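ERPP protein (Borrelia burgdorferi, PDB 4BOB) probably binds the host complement regulator factor H at the spirochaete's outer surface, as a lipoprotein of the Erp family. Local coordinates at residues L67-H72 with Y103-Y107. Residues are numbered along the deposited sequence; the frame is centred on the assembly and turned at random.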
ATOM      1  N   LEU A  67       7.211  -3.959   3.178  1.00 13.19           N
ATOM      2  CA  LEU A  67       7.785  -2.672   3.540  1.00 14.40           C
ATOM      3  C   LEU A  67       9.209  -2.828   4.057  1.00 14.49           C
ATOM      4  O   LEU A  67       9.450  -3.477   5.084  1.00 13.90           O
ATOM      5  CB  LEU A  67       6.932  -1.967   4.615  1.00 14.88           C
ATOM      6  CG  LEU A  67       7.341  -0.524   5.028  1.00 14.85           C
ATOM      7  CD1 LEU A  67       7.686   0.391   3.845  1.00 14.92           C
ATOM      8  CD2 LEU A  67       6.257   0.104   5.884  1.00 15.00           C
ATOM      9  N   ASN A  68      10.140  -2.203   3.332  1.00 15.75           N
ATOM     10  CA  ASN A  68      11.487  -1.921   3.833  1.00 14.88           C
ATOM     11  C   ASN A  68      11.599  -0.461   4.255  1.00 15.48           C
ATOM     12  O   ASN A  68      12.015   0.378   3.478  1.00 16.41           O
ATOM     13  CB  ASN A  68      12.514  -2.221   2.760  1.00 14.26           C
ATOM     14  CG  ASN A  68      12.335  -3.578   2.188  1.00 14.69           C
ATOM     15  OD1 ASN A  68      11.829  -3.727   1.088  1.00 16.33           O
ATOM     16  ND2 ASN A  68      12.680  -4.583   2.959  1.00 16.20           N
ATOM     17  N   ALA A  69      11.207  -0.175   5.486  1.00 15.01           N
ATOM     18  CA  ALA A  69      11.258   1.160   6.042  1.00 16.36           C
ATOM     19  C   ALA A  69      12.256   1.135   7.171  1.00 19.48           C
ATOM     20  O   ALA A  69      12.176   0.261   8.051  1.00 18.55           O
ATOM     21  CB  ALA A  69       9.898   1.557   6.575  1.00 17.11           C
ATOM     22  N   GLY A  70      13.186   2.099   7.145  1.00 23.26           N
ATOM     23  CA  GLY A  70      14.285   2.165   8.106  1.00 24.56           C
ATOM     24  C   GLY A  70      15.108   0.914   7.926  1.00 26.65           C
ATOM     25  O   GLY A  70      15.449   0.557   6.793  1.00 31.32           O
ATOM     26  N   GLY A  71      15.400   0.232   9.029  1.00 28.69           N
ATOM     27  CA  GLY A  71      16.007  -1.108   8.988  1.00 31.03           C
ATOM     28  C   GLY A  71      15.049  -2.225   9.396  1.00 32.93           C
ATOM     29  O   GLY A  71      15.484  -3.267   9.883  1.00 36.73           O
ATOM     30  N   HIS A  72      13.748  -1.998   9.206  1.00 30.15           N
ATOM     31  CA  HIS A  72      12.705  -3.015   9.413  1.00 25.72           C
ATOM     32  C   HIS A  72      12.257  -3.477   8.020  1.00 22.98           C
ATOM     33  O   HIS A  72      11.952  -2.645   7.158  1.00 21.29           O
ATOM     34  CB  HIS A  72      11.567  -2.436  10.313  1.00 27.98           C
ATOM     35  CG  HIS A  72      10.153  -2.716   9.855  1.00 30.96           C
ATOM     36  ND1 HIS A  72       9.732  -2.596   8.543  1.00 31.90           N
ATOM     37  CD2 HIS A  72       9.045  -3.030  10.569  1.00 30.04           C
ATOM     38  CE1 HIS A  72       8.442  -2.870   8.469  1.00 29.54           C
ATOM     39  NE2 HIS A  72       8.000  -3.135   9.685  1.00 29.87           N
ATOM     40  N   TYR A 103      -0.987  -6.018   7.639  1.00 10.53           N
ATOM     41  CA  TYR A 103      -0.225  -5.705   8.858  1.00 10.05           C
ATOM     42  C   TYR A 103       0.088  -4.192   8.982  1.00 10.45           C
ATOM     43  O   TYR A 103      -0.127  -3.560  10.032  1.00 10.62           O
ATOM     44  CB  TYR A 103       1.107  -6.444   8.823  1.00 10.17           C
ATOM     45  CG  TYR A 103       1.047  -7.953   8.706  1.00 10.10           C
ATOM     46  CD1 TYR A 103       0.769  -8.751   9.811  1.00  9.86           C
ATOM     47  CD2 TYR A 103       1.326  -8.585   7.497  1.00 10.39           C
ATOM     48  CE1 TYR A 103       0.735 -10.143   9.706  1.00  9.53           C
ATOM     49  CE2 TYR A 103       1.290  -9.975   7.385  1.00  9.91           C
ATOM     50  CZ  TYR A 103       1.001 -10.739   8.491  1.00  9.25           C
ATOM     51  OH  TYR A 103       0.971 -12.090   8.383  1.00  8.48           O
ATOM     52  N   GLY A 104       0.629  -3.635   7.899  1.00 10.88           N
ATOM     53  CA  GLY A 104       1.000  -2.222   7.822  1.00 10.28           C
ATOM     54  C   GLY A 104       2.434  -1.877   8.236  1.00 10.32           C
ATOM     55  O   GLY A 104       3.411  -2.392   7.665  1.00 10.87           O
ATOM     56  N   TYR A 105       2.554  -0.962   9.199  1.00  9.86           N
ATOM     57  CA  TYR A 105       3.843  -0.609   9.784  1.00  9.97           C
ATOM     58  C   TYR A 105       3.653  -0.647  11.294  1.00  9.86           C
ATOM     59  O   TYR A 105       2.565  -0.955  11.765  1.00  8.74           O
ATOM     60  CB  TYR A 105       4.362   0.764   9.273  1.00 10.17           C
ATOM     61  CG  TYR A 105       5.838   1.067   9.585  1.00 10.37           C
ATOM     62  CD1 TYR A 105       6.826   0.082   9.459  1.00 10.72           C
ATOM     63  CD2 TYR A 105       6.248   2.348  10.007  1.00  9.99           C
ATOM     64  CE1 TYR A 105       8.167   0.352   9.740  1.00 10.64           C
ATOM     65  CE2 TYR A 105       7.587   2.622  10.286  1.00  9.97           C
ATOM     66  CZ  TYR A 105       8.549   1.619  10.152  1.00 10.46           C
ATOM     67  OH  TYR A 105       9.902   1.853  10.415  1.00 12.15           O
ATOM     68  N   LYS A 106       4.712  -0.342  12.040  1.00  9.96           N
ATOM     69  CA  LYS A 106       4.796  -0.723  13.453  1.00 10.04           C
ATOM     70  C   LYS A 106       3.770  -0.042  14.363  1.00 10.21           C
ATOM     71  O   LYS A 106       3.183  -0.657  15.253  1.00 10.39           O
ATOM     72  CB  LYS A 106       6.227  -0.560  13.979  1.00 10.16           C
ATOM     73  CG  LYS A 106       7.023   0.677  13.574  1.00 10.15           C
ATOM     74  CD  LYS A 106       8.446   0.538  14.132  1.00 10.32           C
ATOM     75  CE  LYS A 106       9.448   1.559  13.595  1.00 10.32           C
ATOM     76  NZ  LYS A 106      10.490   1.925  14.614  1.00 10.45           N
ATOM     77  N   TYR A 107       3.528   1.227  14.074  1.00 10.77           N
ATOM     78  CA  TYR A 107       2.649   2.089  14.874  1.00 10.22           C
ATOM     79  C   TYR A 107       1.205   1.717  14.833  1.00 10.20           C
ATOM     80  O   TYR A 107       0.449   2.079  15.731  1.00 10.36           O
ATOM     81  CB  TYR A 107       2.745   3.522  14.354  1.00 10.33           C
ATOM     82  CG  TYR A 107       4.109   4.028  14.559  1.00 10.44           C
ATOM     83  CD1 TYR A 107       4.583   4.206  15.866  1.00 10.65           C
ATOM     84  CD2 TYR A 107       4.965   4.249  13.482  1.00 10.65           C
ATOM     85  CE1 TYR A 107       5.863   4.641  16.107  1.00 10.81           C
ATOM     86  CE2 TYR A 107       6.265   4.693  13.700  1.00 11.75           C
ATOM     87  CZ  TYR A 107       6.702   4.885  15.018  1.00 11.67           C
ATOM     88  OH  TYR A 107       7.971   5.312  15.257  1.00 14.73           O
TER
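L67 opens the contact near the end of strand 63-69, where the alternation of an extended chain turns L67 and A69 toward the loop after strand 101-102 and N68 away from it. The branched side chain of L67 sets CD2 3.6 Å from CD1 of Y105, and CD2 also lies 4.2 Å from the carbonyl O of G104. An aliphatic residue suits this buried place, since L51 of strand 48-58 touches both L67 and Y105. N68 faces the other way, and its amide group suits a partly exposed position. At A69 the small methyl suffices: CB rests 3.8 Å from CE1 of Y105, so the tyrosine ring can lie close to the strand. G70 and G71 then form the corners of a type II' turn from A69 to H72, closed by a hydrogen bond from H72 N to A69 O (3.0 Å). G70, with phi 62° and psi -131°, occupies the first corner, where glycine is most easily accommodated. At the far end of the turn, H72 turns the face of its imidazole to the edge of the Y105 ring in a T-shaped pair, NE2 of H72 3.4 Å from CD1 of Y105, centroids 4.6 Å apart and planes at 84°. No hydrogen bond joins the segments, so Y105 is held here by apolar and aromatic packing, while its backbone N and O are hydrogen-bonded to the side chains of E108 and S111. At G104 (phi 91°, psi -124°) a CB would jam against O of Y103, so glycine suits. The arrangement is a beta hairpin with a two-residue type II' loop, G70-G71, at the 72-79 edge of the large antiparallel sheet, with a loop tyrosine packed against it.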